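Side-chain contacts in phenazine-1-carboxylate N-methyltransferase (Pseudomonas aeruginosa, PDB 2IP2), which transfers a methyl group from S-adenosyl-L-methionine to phenazine-1-carboxylate, giving 5-methylphenazine-1-carboxylate on the way to the virulence pigment pyocyanin: residues L155-I160 with L239-G244; A149-N154 with S178-K183; I319-L322 with T326-I329; G266-I271 with G312-E317. All coordinates share one frame; numbering follows the deposited sequence.

Contact 1: L155-I160 with L239-G244; sequences LAFHEI and LSRIIG
Phe157 and Ser240 mark the nearest approach of the two backbones, and with 9.5 Å between Phe157 CA and Ser240 CA only side chains bridge the gap. Helix 154-163 sends the Phe157 ring across to the place where strand 236-240 ends. With CG anti to the carbonyl carbon (chi1 -72°), the ring leans out from the helix and presents its far end, CE1 and CZ, to two polar groups. Ser240 OG comes to 3.4 Å from Phe157 CE1, and nearly as close to Phe157 CZ. Arg241 adds one nitrogen: its NH2 lies 3.4 Å from Phe157 CZ. The guanidinium runs above the ring plane and past its end, while the serine oxygen lies on the other side of that plane. Ring and guanidinium planes are only 17° apart, but they do not overlap as a stack. With no hydrogen bond between the segments, the contact is made by van der Waals touch of ring carbons with a hydroxyl and one guanidinium nitrogen. Arg241 adopts a left-handed backbone conformation as the chain leaves the strand, and a bend at chi3 (-104°) brings the guanidinium back toward the helix. Arg241 is predicted to bind S-adenosyl-L-methionine, and its place at the C-terminal end of a parallel strand is consistent with a class I methyltransferase cofactor site. Around this small junction, helix 180-188 packs Leu181 on Ser240 and Ala184 on Phe157, while Ile271 of the adjacent strand 267-272 touches both Ser240 and Ile160 of the helix.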
# COMPACT_ATOMS: atom_id res chain seq x y z
N LEU A 155 10.02 1.19 -20.40
CA LEU A 155 10.72 -0.04 -20.05
C LEU A 155 10.32 -1.17 -21.00
O LEU A 155 11.17 -1.93 -21.48
CB LEU A 155 10.46 -0.45 -18.58
CG LEU A 155 11.50 -0.10 -17.52
CD1 LEU A 155 11.53 1.39 -17.18
CD2 LEU A 155 11.31 -0.93 -16.25
N ALA A 156 9.03 -1.29 -21.28
CA ALA A 156 8.54 -2.37 -22.13
C ALA A 156 8.90 -2.05 -23.58
O ALA A 156 9.40 -2.93 -24.31
CB ALA A 156 7.05 -2.55 -21.97
N PHE A 157 8.68 -0.80 -23.98
CA PHE A 157 8.94 -0.37 -25.37
C PHE A 157 10.39 -0.59 -25.78
O PHE A 157 10.63 -0.87 -26.93
CB PHE A 157 8.59 1.11 -25.59
CG PHE A 157 7.09 1.42 -25.59
CD1 PHE A 157 6.12 0.41 -25.65
CD2 PHE A 157 6.67 2.75 -25.53
CE1 PHE A 157 4.73 0.74 -25.65
CE2 PHE A 157 5.30 3.08 -25.54
CZ PHE A 157 4.33 2.07 -25.59
N HIS A 158 11.35 -0.40 -24.86
CA HIS A 158 12.75 -0.54 -25.20
C HIS A 158 13.12 -1.99 -25.45
O HIS A 158 14.10 -2.26 -26.18
CB HIS A 158 13.68 0.07 -24.13
CG HIS A 158 13.63 1.57 -24.06
ND1 HIS A 158 13.73 2.37 -25.18
CD2 HIS A 158 13.48 2.41 -23.01
CE1 HIS A 158 13.66 3.64 -24.82
NE2 HIS A 158 13.49 3.69 -23.51
N GLU A 159 12.36 -2.91 -24.85
CA GLU A 159 12.53 -4.36 -25.15
C GLU A 159 12.07 -4.73 -26.53
O GLU A 159 12.59 -5.68 -27.10
CB GLU A 159 11.81 -5.28 -24.18
CG GLU A 159 12.63 -5.66 -22.94
CD GLU A 159 13.95 -6.34 -23.27
OE1 GLU A 159 13.98 -7.52 -23.76
OE2 GLU A 159 14.97 -5.68 -23.04
N ILE A 160 11.09 -4.02 -27.07
CA ILE A 160 10.49 -4.44 -28.35
C ILE A 160 11.51 -4.59 -29.51
O ILE A 160 11.60 -5.68 -30.14
CB ILE A 160 9.22 -3.59 -28.70
CG1 ILE A 160 8.07 -4.05 -27.81
CG2 ILE A 160 8.79 -3.78 -30.16
CD1 ILE A 160 6.92 -3.13 -27.80
N LEU A 239 0.27 -2.48 -32.62
CA LEU A 239 -1.02 -2.17 -32.04
C LEU A 239 -0.81 -2.09 -30.52
O LEU A 239 -0.95 -3.08 -29.83
CB LEU A 239 -2.05 -3.30 -32.38
CG LEU A 239 -2.83 -3.15 -33.69
CD1 LEU A 239 -1.91 -2.85 -34.88
CD2 LEU A 239 -3.73 -4.40 -33.99
N SER A 240 -0.39 -0.91 -30.03
CA SER A 240 0.04 -0.78 -28.63
C SER A 240 -1.07 -0.11 -27.88
O SER A 240 -1.46 1.03 -28.21
CB SER A 240 1.33 0.05 -28.55
OG SER A 240 1.71 0.38 -27.20
N ARG A 241 -1.59 -0.81 -26.89
CA ARG A 241 -2.65 -0.27 -26.05
C ARG A 241 -3.78 0.31 -26.90
O ARG A 241 -4.27 1.39 -26.61
CB ARG A 241 -2.09 0.81 -25.12
CG ARG A 241 -1.07 0.30 -24.16
CD ARG A 241 -0.93 1.22 -22.94
NE ARG A 241 0.28 2.05 -22.97
CZ ARG A 241 1.51 1.60 -22.69
NH1 ARG A 241 1.70 0.32 -22.38
NH2 ARG A 241 2.56 2.43 -22.72
N ILE A 242 -4.16 -0.39 -27.97
CA ILE A 242 -5.18 0.10 -28.87
C ILE A 242 -6.40 -0.85 -28.90
O ILE A 242 -7.52 -0.41 -28.89
CB ILE A 242 -4.60 0.48 -30.27
CG1 ILE A 242 -5.43 1.60 -30.93
CG2 ILE A 242 -4.47 -0.74 -31.17
CD1 ILE A 242 -5.22 3.04 -30.35
N ILE A 243 -6.16 -2.15 -28.93
CA ILE A 243 -7.25 -3.11 -29.00
C ILE A 243 -8.14 -3.07 -27.73
O ILE A 243 -9.38 -3.14 -27.82
CB ILE A 243 -6.68 -4.52 -29.29
CG1 ILE A 243 -6.21 -4.61 -30.74
CG2 ILE A 243 -7.67 -5.65 -28.96
CD1 ILE A 243 -7.31 -4.35 -31.79
N GLY A 244 -7.49 -2.92 -26.57
CA GLY A 244 -8.19 -2.91 -25.26
C GLY A 244 -9.41 -2.01 -25.22
O GLY A 244 -10.39 -2.27 -24.51

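Contact 2: A149-N154 with S178-K183; sequences AMKASN and SGELTK
Asn154 and Glu180 form the tight part of this contact, a side-chain hydrogen bond from Asn154 ND2 to Glu180 OE1 of 2.8 Å. The oxygen is met on its anti side but from 33° out of the carboxylate plane, and it is tilted from the amide plane too; the bond is moderately bent, with an N-H...O angle of 145°. Amide and carboxylate planes lie just 14° apart, although the two side chains cross at about a right angle. The other branch of the amide is close too: Asn154 OD1 rests 3.5 Å from Glu180 CB. A bend at chi2 folds the glutamate so that its carboxylate comes up beside the amide. Glu180 OE2 accepts a hydrogen bond from Asn209, so the group is held from two directions.

The side toward solvent is looser. Lys151 crosses the carboxylate with its last methylene, Lys151 CE being 3.5 Å from Glu180 OE2. Lys151 NZ stops 4.3 Å from Glu180 OE2, so the charges attract only over a distance; Glu92 offers Lys151 NZ a second, long and weak ion pair.

Gly179, with positive phi, takes the N-cap position of helix 180-188, and Thr182 bonds to Asp173 near the end of strand 170-174. Such a glycine-containing turn from first strand to helix is where class I methyltransferases carry their first SAM-binding motif, consistent with a cofactor-binding turn here.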
# COMPACT_ATOMS: atom_id res chain seq x y z
N ALA A 149 4.37 10.46 -16.66
CA ALA A 149 4.15 9.24 -15.86
C ALA A 149 4.12 7.98 -16.73
O ALA A 149 4.58 6.90 -16.31
CB ALA A 149 2.91 9.36 -15.09
N MET A 150 3.57 8.10 -17.94
CA MET A 150 3.46 6.93 -18.85
C MET A 150 4.82 6.52 -19.42
O MET A 150 5.02 5.38 -19.84
CB MET A 150 2.47 7.26 -19.95
CG MET A 150 1.05 7.21 -19.49
SD MET A 150 0.60 5.65 -18.70
CE MET A 150 0.75 4.47 -20.07
N LYS A 151 5.78 7.44 -19.38
CA LYS A 151 7.16 7.09 -19.72
C LYS A 151 7.78 5.95 -18.91
O LYS A 151 8.72 5.28 -19.41
CB LYS A 151 8.04 8.33 -19.67
CG LYS A 151 7.81 9.26 -20.86
CD LYS A 151 8.92 10.27 -20.88
CE LYS A 151 9.19 10.79 -22.27
NZ LYS A 151 10.22 11.91 -22.22
N ALA A 152 7.28 5.69 -17.70
CA ALA A 152 7.80 4.57 -16.90
C ALA A 152 7.66 3.25 -17.69
O ALA A 152 8.48 2.33 -17.57
CB ALA A 152 7.09 4.48 -15.54
N SER A 153 6.65 3.20 -18.55
CA SER A 153 6.37 2.03 -19.39
C SER A 153 7.21 1.95 -20.68
O SER A 153 7.11 0.98 -21.43
CB SER A 153 4.86 1.93 -19.67
OG SER A 153 4.20 1.39 -18.51
N ASN A 154 8.07 2.95 -20.90
CA ASN A 154 9.12 2.87 -21.92
C ASN A 154 10.06 1.70 -21.64
O ASN A 154 10.78 1.24 -22.54
CB ASN A 154 9.90 4.20 -22.02
CG ASN A 154 9.09 5.30 -22.73
OD1 ASN A 154 7.95 5.08 -23.16
ND2 ASN A 154 9.68 6.49 -22.85
N SER A 178 1.58 10.10 -28.35
CA SER A 178 2.74 10.99 -28.31
C SER A 178 3.94 10.41 -29.05
O SER A 178 4.89 11.11 -29.30
CB SER A 178 3.14 11.30 -26.85
OG SER A 178 3.63 10.17 -26.21
N GLY A 179 3.89 9.12 -29.38
CA GLY A 179 4.93 8.52 -30.20
C GLY A 179 6.08 7.82 -29.52
O GLY A 179 7.12 7.60 -30.14
N GLU A 180 5.93 7.45 -28.24
CA GLU A 180 7.09 6.88 -27.53
C GLU A 180 7.58 5.56 -28.10
O GLU A 180 8.77 5.29 -28.09
CB GLU A 180 6.79 6.73 -26.02
CG GLU A 180 6.66 8.11 -25.31
CD GLU A 180 8.00 8.89 -25.26
OE1 GLU A 180 9.04 8.30 -24.92
OE2 GLU A 180 8.00 10.11 -25.49
N LEU A 181 6.65 4.72 -28.57
CA LEU A 181 7.02 3.42 -29.15
C LEU A 181 7.83 3.59 -30.44
O LEU A 181 8.92 2.99 -30.61
CB LEU A 181 5.77 2.56 -29.40
CG LEU A 181 5.95 1.20 -30.08
CD1 LEU A 181 7.10 0.33 -29.46
CD2 LEU A 181 4.60 0.43 -30.12
N THR A 182 7.32 4.45 -31.31
CA THR A 182 8.05 4.79 -32.54
C THR A 182 9.45 5.33 -32.19
O THR A 182 10.45 4.90 -32.77
CB THR A 182 7.25 5.82 -33.35
OG1 THR A 182 6.07 5.17 -33.87
CG2 THR A 182 8.06 6.37 -34.52
N LYS A 183 9.52 6.24 -31.22
CA LYS A 183 10.82 6.81 -30.86
C LYS A 183 11.78 5.76 -30.28
O LYS A 183 12.94 5.73 -30.68
CB LYS A 183 10.63 7.99 -29.92
CG LYS A 183 11.88 8.41 -29.18
CD LYS A 183 11.47 9.21 -27.97
CE LYS A 183 10.87 10.54 -28.40
NZ LYS A 183 11.90 11.63 -28.27

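Contact 3: I319-L322 with T326-I329; sequences IVDL and TRMI
Asp321 and Arg327 form a non-hydrogen-bonded pair of an antiparallel hairpin, their side chains running side by side in the same direction. In a salt bridge the arginine grips the acid side-on, and both strong bonds go to one oxygen: Arg327 NE and Arg327 NH2 are each 2.8 Å from Asp321 OD1. That oxygen lies in the guanidinium plane, whereas both nitrogens reach it from one face of the carboxylate on its syn side; the two flat groups are turned 49° apart. Bends at chi2 (115°) and chi3 turn the guanidinium over the neighbouring strand. On this face Ile319 crosses the arginine's aliphatic part obliquely, with Ile319 CG2 3.8 Å from Arg327 CG.

The other face is mostly apolar. Val320 and Met328 lie side by side, and the methionine tip turns in, Met328 CE 3.6 Å from Val320 CG2. Leu322 slants across instead, its CD1 3.9 Å from Met328 CB. Leu322 CD1 also lies 3.7 Å from Thr326 OG1, buried here without a polar partner, though a second conformer of Thr326 makes this doubtful. Beneath Val320 and Met328 the backbones are joined by Val320 N to Met328 O and Met328 N to Val320 O, both 2.8 Å.

Helix 154-163 packs through Leu163 against Val320, Leu322 and Met328, helix 302-311 covers Ile329 on the reverse face, and strand 267-272 flanks strand 326-333 on the side away from strand 314-322.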
# COMPACT_ATOMS: atom_id res chain seq x y z
N ILE A 319 4.27 -15.40 -28.07
CA ILE A 319 3.80 -14.53 -26.99
C ILE A 319 4.97 -14.30 -26.08
O ILE A 319 5.60 -15.27 -25.62
CB ILE A 319 2.63 -15.18 -26.19
CG1 ILE A 319 1.48 -15.51 -27.15
CG2 ILE A 319 2.16 -14.26 -25.02
CD1 ILE A 319 0.34 -16.29 -26.47
N VAL A 320 5.26 -13.03 -25.77
CA VAL A 320 6.41 -12.70 -24.90
C VAL A 320 5.93 -11.85 -23.72
O VAL A 320 5.16 -10.90 -23.91
CB VAL A 320 7.52 -11.93 -25.71
CG1 VAL A 320 8.71 -11.48 -24.80
CG2 VAL A 320 8.02 -12.74 -26.87
N ASP A 321 6.38 -12.18 -22.50
CA ASP A 321 6.13 -11.35 -21.33
C ASP A 321 7.12 -10.23 -21.26
O ASP A 321 8.34 -10.47 -21.12
CB ASP A 321 6.21 -12.18 -20.04
CG ASP A 321 5.06 -13.18 -19.92
OD1 ASP A 321 4.10 -13.07 -20.69
OD2 ASP A 321 5.11 -14.06 -19.03
N LEU A 322 6.61 -9.01 -21.34
CA LEU A 322 7.45 -7.79 -21.25
C LEU A 322 7.41 -7.19 -19.83
O LEU A 322 6.60 -7.60 -19.00
CB LEU A 322 7.02 -6.74 -22.31
CG LEU A 322 6.89 -7.04 -23.81
CD1 LEU A 322 6.18 -5.82 -24.47
CD2 LEU A 322 8.26 -7.27 -24.46
N THR A 326 3.18 -6.37 -19.12
CA THR A 326 2.64 -6.15 -20.49
C THR A 326 3.00 -7.34 -21.37
O THR A 326 3.96 -8.05 -21.10
CB THR A 326 3.09 -4.81 -21.16
OG1 THR A 326 3.08 -4.91 -22.60
CG2 THR A 326 4.44 -4.42 -20.74
N ARG A 327 2.20 -7.57 -22.40
CA ARG A 327 2.42 -8.76 -23.23
C ARG A 327 2.74 -8.29 -24.61
O ARG A 327 2.21 -7.26 -25.05
CB ARG A 327 1.15 -9.55 -23.34
CG ARG A 327 1.36 -11.01 -23.18
CD ARG A 327 0.64 -11.41 -21.90
NE ARG A 327 1.44 -12.31 -21.08
CZ ARG A 327 1.00 -12.86 -19.95
NH1 ARG A 327 -0.24 -12.63 -19.50
NH2 ARG A 327 1.79 -13.66 -19.28
N MET A 328 3.55 -9.07 -25.33
CA MET A 328 3.77 -8.78 -26.75
C MET A 328 3.26 -10.02 -27.47
O MET A 328 3.76 -11.11 -27.22
CB MET A 328 5.25 -8.57 -27.07
CG MET A 328 5.50 -8.33 -28.62
SD MET A 328 7.25 -8.07 -29.02
CE MET A 328 7.84 -9.77 -28.93
N ILE A 329 2.27 -9.85 -28.32
CA ILE A 329 1.70 -10.98 -29.10
C ILE A 329 2.02 -10.72 -30.59
O ILE A 329 1.51 -9.76 -31.17
CB ILE A 329 0.20 -11.11 -28.85
CG1 ILE A 329 -0.08 -11.44 -27.35
CG2 ILE A 329 -0.43 -12.20 -29.74
CD1 ILE A 329 -1.55 -11.13 -26.92

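Contact 4: G266-I271 with G312-E317; sequences GRVVVI and GGFAVE
Arg267 and Glu317 supply the ionic part of this contact, Val268 and Phe314 the apolar part. The backbones remain apart, 8.3 Å between Val268 CA and Phe314 CA, because strand 326-333 runs between strands 267-272 and 314-322 in the sheet.

In the salt bridge, Arg267 NE donates to Glu317 OE1 at 2.7 Å. The nitrogen meets this oxygen almost end-on along the C-O bond, and the carboxylate stands nearly perpendicular to the guanidinium, their planes 84° apart. Glu317 gets there by an extended chain with CG anti to N (chi1 161°), while Arg267 bends at chi2. A second bond steadies the arginine: Arg267 NH2 reaches back to Gly266 O at 3.2 Å, nearly straight but coming from above the carbonyl plane.

The apolar pair meets at about a right angle. Val268 lies over one face of the Phe314 ring, with Val268 CG2 touching Phe314 CZ at 3.7 Å and Phe314 CE1 at 3.8 Å. Phe314 enters its strand just after Gly313, the positive-phi residue of the Schellman motif that closes helix 302-311.

Strand 326-333 is thus spanned on both faces, by a buried hydrocarbon contact on one and by an ion pair on the other. Glu317 is exposed, so solvent probably weakens the attraction between the charges. It also touches a crystal neighbour, and the lattice may influence its conformation.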
# COMPACT_ATOMS: atom_id res chain seq x y z
N GLY A 266 4.32 -10.06 -43.52
CA GLY A 266 4.22 -8.97 -42.52
C GLY A 266 3.75 -9.54 -41.19
O GLY A 266 3.25 -10.68 -41.13
N ARG A 267 3.86 -8.73 -40.12
CA ARG A 267 3.46 -9.19 -38.79
C ARG A 267 2.56 -8.12 -38.22
O ARG A 267 2.74 -6.96 -38.52
CB ARG A 267 4.67 -9.40 -37.84
CG ARG A 267 5.64 -10.60 -38.19
CD ARG A 267 4.81 -11.90 -38.33
NE ARG A 267 5.60 -13.11 -38.56
CZ ARG A 267 5.77 -13.69 -39.76
NH1 ARG A 267 6.48 -14.79 -39.86
NH2 ARG A 267 5.23 -13.15 -40.86
N VAL A 268 1.57 -8.54 -37.43
CA VAL A 268 0.85 -7.63 -36.55
C VAL A 268 1.37 -7.95 -35.15
O VAL A 268 1.59 -9.12 -34.79
CB VAL A 268 -0.68 -7.79 -36.65
CG1 VAL A 268 -1.39 -7.29 -35.40
CG2 VAL A 268 -1.23 -7.05 -37.90
N VAL A 269 1.63 -6.89 -34.37
CA VAL A 269 2.24 -7.04 -33.06
C VAL A 269 1.36 -6.26 -32.06
O VAL A 269 1.23 -5.04 -32.17
CB VAL A 269 3.71 -6.49 -33.03
CG1 VAL A 269 4.26 -6.42 -31.54
CG2 VAL A 269 4.64 -7.34 -33.95
N VAL A 270 0.70 -7.00 -31.17
CA VAL A 270 -0.20 -6.42 -30.20
C VAL A 270 0.58 -6.28 -28.88
O VAL A 270 1.20 -7.26 -28.38
CB VAL A 270 -1.39 -7.33 -29.97
CG1 VAL A 270 -2.28 -6.77 -28.86
CG2 VAL A 270 -2.20 -7.55 -31.29
N ILE A 271 0.63 -5.06 -28.35
CA ILE A 271 1.38 -4.83 -27.10
C ILE A 271 0.33 -4.38 -26.14
O ILE A 271 -0.25 -3.31 -26.36
CB ILE A 271 2.45 -3.74 -27.30
CG1 ILE A 271 3.43 -4.15 -28.40
CG2 ILE A 271 3.18 -3.45 -25.99
CD1 ILE A 271 4.01 -2.95 -29.13
N GLY A 312 -9.82 -12.34 -36.82
CA GLY A 312 -9.39 -11.35 -37.79
C GLY A 312 -8.46 -11.90 -38.86
O GLY A 312 -7.84 -11.13 -39.59
N GLY A 313 -8.36 -13.23 -38.97
CA GLY A 313 -7.50 -13.83 -40.00
C GLY A 313 -6.04 -13.80 -39.67
O GLY A 313 -5.19 -13.71 -40.57
N PHE A 314 -5.73 -13.87 -38.36
CA PHE A 314 -4.35 -14.02 -37.89
C PHE A 314 -4.03 -15.29 -37.07
O PHE A 314 -4.89 -15.81 -36.36
CB PHE A 314 -3.90 -12.79 -37.10
CG PHE A 314 -3.75 -11.58 -37.96
CD1 PHE A 314 -2.56 -11.36 -38.65
CD2 PHE A 314 -4.80 -10.69 -38.10
CE1 PHE A 314 -2.43 -10.24 -39.49
CE2 PHE A 314 -4.67 -9.57 -38.94
CZ PHE A 314 -3.48 -9.36 -39.62
N ALA A 315 -2.78 -15.74 -37.19
CA ALA A 315 -2.20 -16.86 -36.44
C ALA A 315 -1.09 -16.39 -35.50
O ALA A 315 -0.09 -15.87 -35.96
CB ALA A 315 -1.60 -17.89 -37.43
N VAL A 316 -1.25 -16.59 -34.18
CA VAL A 316 -0.20 -16.23 -33.22
C VAL A 316 1.05 -17.03 -33.41
O VAL A 316 1.01 -18.27 -33.46
CB VAL A 316 -0.64 -16.39 -31.74
CG1 VAL A 316 0.51 -15.98 -30.82
CG2 VAL A 316 -1.83 -15.54 -31.49
N GLU A 317 2.16 -16.32 -33.52
CA GLU A 317 3.48 -16.90 -33.70
C GLU A 317 4.27 -16.96 -32.39
O GLU A 317 5.04 -17.89 -32.12
CB GLU A 317 4.26 -16.05 -34.69
CG GLU A 317 5.77 -16.26 -34.62
CD GLU A 317 6.54 -15.20 -35.36
OE1 GLU A 317 6.06 -14.78 -36.44
OE2 GLU A 317 7.60 -14.77 -34.84

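In the fold
Contacts 1, 4 and 3 reach the same seven-stranded sheet of the methyltransferase domain; contact 4 spans strand 326-333, one of the two hairpin strands that make contact 3. Strand 236-240 bonds to strand 267-272 through Leu239 N to Val269 O (2.8 Å), and Ile329 N to Val270 O (2.8 Å) carries the ladder on to the hairpin. Contact 2 lies off the sheet, about 9 Å from contact 1 centre to centre, with Leu181 wedged beside Phe157 and Ser240. Arg241, predicted to bind S-adenosyl-L-methionine, is the common reference: the side chain of Asn154 is about 6 Å from the Arg241 side chain and that of Thr326 about 5 Å. Contact 4, about 22 Å from contact 2 between centres, lies away from the cofactor site.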